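Long-range contacts in gentamicin resistance protein (Enterococcus gallinarum, PDB 6CTZ), which probably transfers a phosphate from a guanine nucleotide to the 2''-hydroxyl of aminoglycosides such as kanamycin, giving resistance to these antibiotics: residues A49-L59 against Y73-P84; A131-L141 against A218-D226. The protein carries 2 engineered substitutions. All coordinates share one frame; numbering follows the deposited sequence.

Overall arrangement
Both contacts involve helix 46-62 of a kinase-like fold: it is one side of contact 1, and contact 2 packs against it. In contact 1 the helix (49-59) lies against the edge strand and hairpin of the five-stranded sheet (73-84), partly buried and almost wholly apolar, with no clear direct hydrogen bond. Contact 2 (131-141 against 218-226) is buried nearer the centre of the chain, between two mostly loop segments joined by backbone hydrogen bonds as well as by methyl groups. The centres are about 19 Å apart, yet the contacts meet: Lys-54 on the helix probably hydrogen-bonds through NZ to Ala-218 O of contact 2, 2.8 Å away. Contact 1 borders the nucleotide side, whereas the Tyr-225 end of contact 2 approaches kanamycin.

Contact 1. Residues A49-L59 against Y73-P84; sequences ADELNKEIQLL and YVYIGKRSDGNP
Helix segment 49-59 runs obliquely over the hairpin, Ile-56 against Tyr-73 and Ala-49 against Pro-84, its axis 10.3 Å from that of strand 73-78 and their directions 136° apart. This is the helix-on-sheet layer of a kinase-like N-terminal lobe, helix 46-62 occupying the place of helix C. Pro-84 fills one end: its CD meets Ala-49 CB at 3.7 Å, while Asn-53 crosses its CG at about a right angle. Leu-52 forks between both strands. With CG anti to the backbone N (chi1 178°), it sets CD2 against Pro-84 and CD1 3.7 Å from CE2 of the Tyr-73 ring. Ile-56 brings CG1 obliquely to CD2 of the same ring and turns CG2 to Ile-76 CD1, 4.0 Å away. Leu-59 CD1 comes obliquely to Tyr-73 CZ at 3.6 Å, and Glu-55 CB lies at the ring edge. The Glu-55 carboxylate is shared with the active site: OE1 pairs with Arg-41, a GDP-binding residue, probably matching the lysine-glutamate pair of protein kinases, and OE2 accepts from Phe-215 N. A water joins this end to the tyrosine, donating to Glu-55 OE2 at 2.7 Å and lying 2.6 Å from Tyr-73 OH.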
loop_
_atom_site.group_PDB
_atom_site.type_symbol
_atom_site.label_atom_id
_atom_site.label_comp_id
_atom_site.label_asym_id
_atom_site.label_seq_id
_atom_site.Cartn_x
_atom_site.Cartn_y
_atom_site.Cartn_z
ATOM N N ALA A 49 8.659 3.187 12.622
ATOM C CA ALA A 49 10.118 3.156 12.654
ATOM C C ALA A 49 10.658 1.851 12.081
ATOM O O ALA A 49 11.624 1.858 11.306
ATOM C CB ALA A 49 10.613 3.360 14.086
ATOM N N ASP A 50 10.043 0.718 12.443
ATOM C CA ASP A 50 10.469 -0.564 11.886
ATOM C C ASP A 50 10.316 -0.579 10.374
ATOM O O ASP A 50 11.210 -1.039 9.653
ATOM C CB ASP A 50 9.640 -1.703 12.483
ATOM C CG ASP A 50 9.849 -1.877 13.976
ATOM O OD1 ASP A 50 10.878 -1.406 14.501
ATOM O OD2 ASP A 50 8.980 -2.506 14.621
ATOM N N GLU A 51 9.189 -0.071 9.876
ATOM C CA GLU A 51 8.956 -0.079 8.438
ATOM C C GLU A 51 9.942 0.838 7.723
ATOM O O GLU A 51 10.419 0.517 6.628
ATOM C CB GLU A 51 7.501 0.294 8.138
ATOM C CG GLU A 51 6.527 -0.755 8.679
ATOM C CD GLU A 51 5.053 -0.412 8.510
ATOM O OE1 GLU A 51 4.711 0.700 8.065
ATOM O OE2 GLU A 51 4.221 -1.285 8.810
ATOM N N LEU A 52 10.278 1.981 8.335
ATOM C CA LEU A 52 11.247 2.880 7.721
ATOM C C LEU A 52 12.635 2.255 7.694
ATOM O O LEU A 52 13.353 2.375 6.695
ATOM C CB LEU A 52 11.254 4.228 8.446
ATOM C CG LEU A 52 12.276 5.211 7.880
ATOM C CD1 LEU A 52 12.052 5.431 6.390
ATOM C CD2 LEU A 52 12.223 6.530 8.634
ATOM N N ASN A 53 13.028 1.569 8.771
ATOM C CA ASN A 53 14.318 0.887 8.757
ATOM C C ASN A 53 14.388 -0.142 7.638
ATOM O O ASN A 53 15.439 -0.311 7.007
ATOM C CB ASN A 53 14.618 0.268 10.118
ATOM C CG ASN A 53 15.203 1.274 11.064
ATOM O OD1 ASN A 53 16.011 2.103 10.655
ATOM N ND2 ASN A 53 14.792 1.231 12.319
ATOM N N LYS A 54 13.273 -0.828 7.367
ATOM C CA LYS A 54 13.199 -1.731 6.223
ATOM C C LYS A 54 13.369 -0.967 4.912
ATOM O O LYS A 54 14.180 -1.350 4.065
ATOM C CB LYS A 54 11.865 -2.484 6.252
ATOM C CG LYS A 54 11.531 -3.256 4.978
ATOM C CD LYS A 54 10.183 -3.943 5.083
ATOM C CE LYS A 54 9.019 -2.964 5.144
ATOM N NZ LYS A 54 7.754 -3.670 5.525
ATOM N N GLU A 55 12.631 0.139 4.737
ATOM C CA GLU A 55 12.751 0.911 3.499
ATOM C C GLU A 55 14.165 1.449 3.297
ATOM O O GLU A 55 14.658 1.490 2.165
ATOM C CB GLU A 55 11.726 2.051 3.459
ATOM C CG GLU A 55 10.279 1.585 3.332
ATOM C CD GLU A 55 9.351 2.747 3.069
ATOM O OE1 GLU A 55 8.872 3.348 4.048
ATOM O OE2 GLU A 55 9.122 3.084 1.885
ATOM N N ILE A 56 14.825 1.874 4.379
ATOM C CA ILE A 56 16.188 2.391 4.266
ATOM C C ILE A 56 17.108 1.358 3.620
ATOM O O ILE A 56 17.988 1.699 2.816
ATOM C CB ILE A 56 16.701 2.850 5.647
ATOM C CG1 ILE A 56 16.021 4.163 6.053
ATOM C CG2 ILE A 56 18.234 2.977 5.650
ATOM C CD1 ILE A 56 16.214 4.528 7.512
ATOM N N GLN A 57 16.924 0.078 3.964
ATOM C CA GLN A 57 17.767 -0.977 3.409
ATOM C C GLN A 57 17.275 -1.435 2.044
ATOM O O GLN A 57 18.084 -1.751 1.163
ATOM C CB GLN A 57 17.800 -2.173 4.353
ATOM C CG GLN A 57 18.359 -1.896 5.739
ATOM C CD GLN A 57 18.047 -3.046 6.673
ATOM O OE1 GLN A 57 17.102 -2.979 7.467
ATOM N NE2 GLN A 57 18.809 -4.124 6.557
ATOM N N LEU A 58 15.951 -1.510 1.862
ATOM C CA LEU A 58 15.401 -2.116 0.655
ATOM C C LEU A 58 15.478 -1.182 -0.545
ATOM O O LEU A 58 15.838 -1.609 -1.650
ATOM C CB LEU A 58 13.945 -2.523 0.891
ATOM C CG LEU A 58 13.214 -3.052 -0.347
ATOM C CD1 LEU A 58 13.810 -4.378 -0.824
ATOM C CD2 LEU A 58 11.727 -3.212 -0.089
ATOM N N LEU A 59 15.079 0.076 -0.369
ATOM C CA LEU A 59 14.895 0.936 -1.537
ATOM C C LEU A 59 16.166 1.102 -2.357
ATOM O O LEU A 59 16.070 1.083 -3.598
ATOM C CB LEU A 59 14.284 2.292 -1.142
ATOM C CG LEU A 59 12.851 2.219 -0.601
ATOM C CD1 LEU A 59 12.372 3.601 -0.153
ATOM C CD2 LEU A 59 11.911 1.638 -1.636
ATOM N N TYR A 73 16.537 7.993 -0.220
ATOM C CA TYR A 73 16.794 8.714 1.017
ATOM C C TYR A 73 18.215 9.258 0.994
ATOM O O TYR A 73 19.183 8.498 1.074
ATOM C CB TYR A 73 16.582 7.774 2.197
ATOM C CG TYR A 73 15.193 7.149 2.308
ATOM C CD1 TYR A 73 14.057 7.729 1.723
ATOM C CD2 TYR A 73 15.023 5.972 3.022
ATOM C CE1 TYR A 73 12.809 7.141 1.861
ATOM C CE2 TYR A 73 13.789 5.391 3.163
ATOM C CZ TYR A 73 12.686 5.975 2.586
ATOM O OH TYR A 73 11.464 5.371 2.746
ATOM N N VAL A 74 18.339 10.570 0.864
ATOM C CA VAL A 74 19.633 11.243 0.909
ATOM C C VAL A 74 19.994 11.617 2.335
ATOM O O VAL A 74 21.167 11.578 2.718
ATOM C CB VAL A 74 19.578 12.481 -0.011
ATOM C CG1 VAL A 74 20.793 13.397 0.192
ATOM C CG2 VAL A 74 19.458 12.041 -1.463
ATOM N N TYR A 75 18.997 11.980 3.130
ATOM C CA TYR A 75 19.191 12.428 4.500
ATOM C C TYR A 75 18.609 11.373 5.425
ATOM O O TYR A 75 17.445 10.987 5.274
ATOM C CB TYR A 75 18.508 13.776 4.710
ATOM C CG TYR A 75 19.133 14.846 3.841
ATOM C CD1 TYR A 75 20.422 15.304 4.096
ATOM C CD2 TYR A 75 18.445 15.388 2.761
ATOM C CE1 TYR A 75 21.004 16.269 3.302
ATOM C CE2 TYR A 75 19.024 16.365 1.962
ATOM C CZ TYR A 75 20.303 16.799 2.237
ATOM O OH TYR A 75 20.891 17.761 1.441
ATOM N N ILE A 76 19.422 10.873 6.350
ATOM C CA ILE A 76 18.981 9.857 7.293
ATOM C C ILE A 76 19.200 10.429 8.683
ATOM O O ILE A 76 20.346 10.613 9.115
ATOM C CB ILE A 76 19.698 8.517 7.091
ATOM C CG1 ILE A 76 19.419 7.992 5.671
ATOM C CG2 ILE A 76 19.225 7.512 8.123
ATOM C CD1 ILE A 76 19.934 6.599 5.398
ATOM N N GLY A 77 18.104 10.769 9.357
ATOM C CA GLY A 77 18.145 11.391 10.657
ATOM C C GLY A 77 17.663 10.469 11.764
ATOM O O GLY A 77 17.245 9.332 11.544
ATOM N N LYS A 78 17.709 11.004 12.974
ATOM C CA LYS A 78 17.347 10.297 14.177
ATOM C C LYS A 78 16.620 11.206 15.140
ATOM O O LYS A 78 17.049 12.293 15.366
ATOM C CB LYS A 78 18.662 9.864 14.829
ATOM C CG LYS A 78 18.586 8.771 15.820
ATOM C CD LYS A 78 19.957 8.188 15.998
ATOM C CE LYS A 78 20.770 9.031 16.934
ATOM N NZ LYS A 78 21.657 9.970 16.210
ATOM N N ARG A 79 15.519 10.766 15.708
ATOM C CA ARG A 79 14.837 11.535 16.737
ATOM C C ARG A 79 15.457 11.201 18.095
ATOM O O ARG A 79 15.564 12.028 18.943
ATOM C CB ARG A 79 13.389 11.162 16.865
ATOM C CG ARG A 79 12.580 11.587 15.711
ATOM C CD ARG A 79 11.163 11.286 16.004
ATOM N NE ARG A 79 10.647 12.425 16.653
ATOM C CZ ARG A 79 9.621 13.103 16.242
ATOM N NH1 ARG A 79 9.009 12.739 15.173
ATOM N NH2 ARG A 79 9.265 14.162 16.906
ATOM N N SER A 80 15.845 9.963 18.247
ATOM C CA SER A 80 16.415 9.403 19.449
ATOM C C SER A 80 16.712 7.967 19.103
ATOM O O SER A 80 16.402 7.563 18.048
ATOM C CB SER A 80 15.461 9.521 20.620
ATOM O OG SER A 80 14.376 8.711 20.406
ATOM N N ASP A 81 17.344 7.214 19.979
ATOM C CA ASP A 81 17.723 5.857 19.606
ATOM C C ASP A 81 16.500 5.069 19.159
ATOM O O ASP A 81 15.461 5.088 19.824
ATOM C CB ASP A 81 18.395 5.157 20.782
ATOM C CG ASP A 81 19.796 5.668 21.032
ATOM O OD1 ASP A 81 20.267 6.543 20.265
ATOM O OD2 ASP A 81 20.433 5.187 21.988
ATOM N N GLY A 82 16.619 4.417 18.004
ATOM C CA GLY A 82 15.562 3.582 17.477
ATOM C C GLY A 82 14.422 4.321 16.819
ATOM O O GLY A 82 13.376 3.711 16.566
ATOM N N ASN A 83 14.586 5.610 16.523
ATOM C CA ASN A 83 13.522 6.441 15.963
ATOM C C ASN A 83 14.086 7.224 14.781
ATOM O O ASN A 83 14.486 8.385 14.924
ATOM C CB ASN A 83 12.927 7.357 17.037
ATOM C CG ASN A 83 12.063 6.601 18.043
ATOM O OD1 ASN A 83 10.891 6.329 17.783
ATOM N ND2 ASN A 83 12.635 6.272 19.198
ATOM N N PRO A 84 14.137 6.614 13.598
ATOM C CA PRO A 84 14.724 7.284 12.432
ATOM C C PRO A 84 13.725 8.190 11.725
ATOM O O PRO A 84 12.511 8.079 11.899
ATOM C CB PRO A 84 15.069 6.106 11.516
ATOM C CG PRO A 84 13.985 5.112 11.814
ATOM C CD PRO A 84 13.700 5.241 13.292
HETATM O O HOH W 1 9.370 5.733 1.195
#

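Contact 2. Residues A131-L141 against A218-D226; sequences AISAGVPVTNL and AAISDPDYD
Leu-141 brings CD2 obliquely to the Tyr-225 ring, 4.3 Å from CD1, and Phe-261 of helix 251-276 also meets that ring with its plane steeply inclined. The same CD2 lies 3.7 Å from Asp-222 CB. The Asp-222 carboxylate is gripped above its plane, where Asp-224 N reaches OD1 at 2.9 Å in an Asx turn; OD2 forms a salt bridge with Lys-257, so the group is held at both oxygens. Further back the two backbones run alongside each other in one parallel beta bridge, Val-138 with Ile-220. Ile-220 N gives Pro-137 O a nearly straight bond of 2.8 Å (177° at the hydrogen), and Thr-139 N returns one of 2.9 Å to Ile-220 O. Ser-221 extends the pairing by its side chain: with OG anti to the backbone N (chi1 -166°), the hydroxyl donates to Thr-139 O at 3.1 Å. Around the bridge Ile-220 is wrapped by methyls and methylenes. Its CD1 meets Ala-131 CB at 3.8 Å, its CG1 is crossed at about a right angle by Ile-132, and its CB touches Val-138 CG2. Val-136 presses CG1 tightly onto Ala-219 CA, 3.4 Å away. Gly-135 ends helix 128-133 in a Schellman motif, turning the chain towards this pairing. Ala-219 and Ser-221 also bond to strand 187-189, and the Asp-226 carboxylate accepts from His-190 N and Gly-191 N, as the helix F aspartate does for the catalytic loop in the protein kinase fold.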
loop_
_atom_site.group_PDB
_atom_site.type_symbol
_atom_site.label_atom_id
_atom_site.label_comp_id
_atom_site.label_asym_id
_atom_site.label_seq_id
_atom_site.Cartn_x
_atom_site.Cartn_y
_atom_site.Cartn_z
ATOM N N ALA A 131 15.830 -9.335 -0.452
ATOM C CA ALA A 131 14.839 -8.572 0.295
ATOM C C ALA A 131 14.813 -8.971 1.768
ATOM O O ALA A 131 14.789 -8.099 2.646
ATOM C CB ALA A 131 13.462 -8.743 -0.345
ATOM N N ILE A 132 14.838 -10.280 2.066
ATOM C CA ILE A 132 14.821 -10.706 3.465
ATOM C C ILE A 132 16.037 -10.157 4.207
ATOM O O ILE A 132 15.936 -9.715 5.361
ATOM C CB ILE A 132 14.724 -12.238 3.581
ATOM C CG1 ILE A 132 13.419 -12.747 2.965
ATOM C CG2 ILE A 132 14.816 -12.669 5.045
ATOM C CD1 ILE A 132 13.395 -14.269 2.806
ATOM N N SER A 133 17.206 -10.175 3.553
ATOM C CA SER A 133 18.422 -9.649 4.166
ATOM C C SER A 133 18.311 -8.159 4.465
ATOM O O SER A 133 19.025 -7.657 5.341
ATOM C CB SER A 133 19.613 -9.928 3.245
ATOM O OG SER A 133 19.710 -8.958 2.209
ATOM N N ALA A 134 17.441 -7.444 3.752
ATOM C CA ALA A 134 17.191 -6.024 3.956
ATOM C C ALA A 134 16.080 -5.756 4.964
ATOM O O ALA A 134 15.605 -4.622 5.055
ATOM C CB ALA A 134 16.869 -5.345 2.622
ATOM N N GLY A 135 15.647 -6.769 5.708
ATOM C CA GLY A 135 14.626 -6.586 6.718
ATOM C C GLY A 135 13.197 -6.731 6.242
ATOM O O GLY A 135 12.275 -6.399 7.001
ATOM N N VAL A 136 12.976 -7.201 5.017
ATOM C CA VAL A 136 11.614 -7.426 4.528
ATOM C C VAL A 136 11.073 -8.680 5.208
ATOM O O VAL A 136 11.704 -9.741 5.126
ATOM C CB VAL A 136 11.594 -7.547 2.997
ATOM C CG1 VAL A 136 10.190 -7.811 2.491
ATOM C CG2 VAL A 136 12.150 -6.275 2.363
ATOM N N PRO A 137 9.947 -8.609 5.911
ATOM C CA PRO A 137 9.434 -9.793 6.605
ATOM C C PRO A 137 8.796 -10.769 5.632
ATOM O O PRO A 137 8.302 -10.396 4.568
ATOM C CB PRO A 137 8.369 -9.210 7.538
ATOM C CG PRO A 137 7.858 -8.023 6.785
ATOM C CD PRO A 137 9.069 -7.440 6.090
ATOM N N VAL A 138 8.818 -12.039 6.018
ATOM C CA VAL A 138 8.098 -13.080 5.291
ATOM C C VAL A 138 6.744 -13.227 5.972
ATOM O O VAL A 138 6.665 -13.631 7.135
ATOM C CB VAL A 138 8.875 -14.403 5.286
ATOM C CG1 VAL A 138 8.070 -15.483 4.575
ATOM C CG2 VAL A 138 10.248 -14.209 4.640
ATOM N N THR A 139 5.680 -12.864 5.262
ATOM C CA THR A 139 4.329 -12.858 5.804
ATOM C C THR A 139 3.576 -14.004 5.158
ATOM O O THR A 139 3.183 -13.909 3.990
ATOM C CB THR A 139 3.619 -11.547 5.469
ATOM O OG1 THR A 139 4.363 -10.444 6.000
ATOM C CG2 THR A 139 2.195 -11.551 6.044
ATOM N N ASN A 140 3.347 -15.062 5.922
ATOM C CA ASN A 140 2.447 -16.124 5.483
ATOM C C ASN A 140 1.024 -15.582 5.478
ATOM O O ASN A 140 0.430 -15.375 6.541
ATOM C CB ASN A 140 2.571 -17.320 6.423
ATOM C CG ASN A 140 1.748 -18.513 5.969
ATOM O OD1 ASN A 140 0.585 -18.380 5.583
ATOM N ND2 ASN A 140 2.355 -19.692 6.012
ATOM N N LEU A 141 0.468 -15.364 4.283
ATOM C CA LEU A 141 -0.811 -14.670 4.183
ATOM C C LEU A 141 -1.963 -15.508 4.731
ATOM O O LEU A 141 -2.907 -14.959 5.311
ATOM C CB LEU A 141 -1.061 -14.240 2.738
ATOM C CG LEU A 141 -2.255 -13.321 2.510
ATOM C CD1 LEU A 141 -2.222 -12.160 3.494
ATOM C CD2 LEU A 141 -2.256 -12.821 1.073
ATOM N N ALA A 218 6.164 -3.374 2.429
ATOM C CA ALA A 218 6.849 -4.374 1.620
ATOM C C ALA A 218 7.026 -5.668 2.405
ATOM O O ALA A 218 7.359 -5.662 3.596
ATOM C CB ALA A 218 8.208 -3.856 1.147
ATOM N N ALA A 219 6.778 -6.787 1.733
ATOM C CA ALA A 219 6.771 -8.079 2.403
ATOM C C ALA A 219 7.111 -9.152 1.381
ATOM O O ALA A 219 6.991 -8.939 0.173
ATOM C CB ALA A 219 5.408 -8.370 3.039
ATOM N N ILE A 220 7.556 -10.303 1.873
ATOM C CA ILE A 220 7.620 -11.509 1.054
ATOM C C ILE A 220 6.296 -12.222 1.288
ATOM O O ILE A 220 6.045 -12.736 2.385
ATOM C CB ILE A 220 8.808 -12.402 1.435
ATOM C CG1 ILE A 220 10.126 -11.618 1.343
ATOM C CG2 ILE A 220 8.815 -13.648 0.553
ATOM C CD1 ILE A 220 10.340 -10.937 0.020
ATOM N N SER A 221 5.417 -12.195 0.292
ATOM C CA SER A 221 4.056 -12.668 0.512
ATOM C C SER A 221 3.438 -13.066 -0.826
ATOM O O SER A 221 4.148 -13.294 -1.811
ATOM C CB SER A 221 3.237 -11.587 1.240
ATOM O OG SER A 221 2.026 -12.118 1.748
ATOM N N ASP A 222 2.121 -13.145 -0.856
ATOM C CA ASP A 222 1.419 -13.583 -2.051
ATOM C C ASP A 222 1.401 -12.445 -3.064
ATOM O O ASP A 222 0.836 -11.384 -2.772
ATOM C CB ASP A 222 -0.005 -13.953 -1.663
ATOM C CG ASP A 222 -0.787 -14.585 -2.793
ATOM O OD1 ASP A 222 -0.419 -14.427 -3.984
ATOM O OD2 ASP A 222 -1.799 -15.238 -2.478
ATOM N N PRO A 223 1.990 -12.617 -4.254
ATOM C CA PRO A 223 1.976 -11.519 -5.237
ATOM C C PRO A 223 0.580 -11.064 -5.614
ATOM O O PRO A 223 0.394 -9.903 -6.004
ATOM C CB PRO A 223 2.747 -12.101 -6.430
ATOM C CG PRO A 223 2.602 -13.605 -6.272
ATOM C CD PRO A 223 2.645 -13.826 -4.789
ATOM N N ASP A 224 -0.424 -11.935 -5.506
ATOM C CA ASP A 224 -1.785 -11.504 -5.815
ATOM C C ASP A 224 -2.291 -10.436 -4.856
ATOM O O ASP A 224 -3.266 -9.738 -5.179
ATOM C CB ASP A 224 -2.728 -12.703 -5.814
ATOM C CG ASP A 224 -2.426 -13.685 -6.927
ATOM O OD1 ASP A 224 -1.832 -13.274 -7.946
ATOM O OD2 ASP A 224 -2.804 -14.869 -6.798
ATOM N N TYR A 225 -1.675 -10.296 -3.677
ATOM C CA TYR A 225 -2.113 -9.243 -2.766
ATOM C C TYR A 225 -1.911 -7.853 -3.365
ATOM O O TYR A 225 -2.652 -6.921 -3.026
ATOM C CB TYR A 225 -1.425 -9.342 -1.397
ATOM C CG TYR A 225 -2.096 -8.414 -0.426
ATOM C CD1 TYR A 225 -3.281 -8.788 0.197
ATOM C CD2 TYR A 225 -1.593 -7.132 -0.180
ATOM C CE1 TYR A 225 -3.940 -7.932 1.060
ATOM C CE2 TYR A 225 -2.250 -6.263 0.683
ATOM C CZ TYR A 225 -3.421 -6.676 1.304
ATOM O OH TYR A 225 -4.090 -5.827 2.154
ATOM N N ASP A 226 -0.937 -7.688 -4.266
ATOM C CA ASP A 226 -0.718 -6.360 -4.833
ATOM C C ASP A 226 -1.813 -5.942 -5.799
ATOM O O ASP A 226 -1.751 -4.831 -6.333
ATOM C CB ASP A 226 0.670 -6.240 -5.471
ATOM C CG ASP A 226 1.732 -5.719 -4.501
ATOM O OD1 ASP A 226 1.400 -5.287 -3.368
ATOM O OD2 ASP A 226 2.915 -5.722 -4.902
#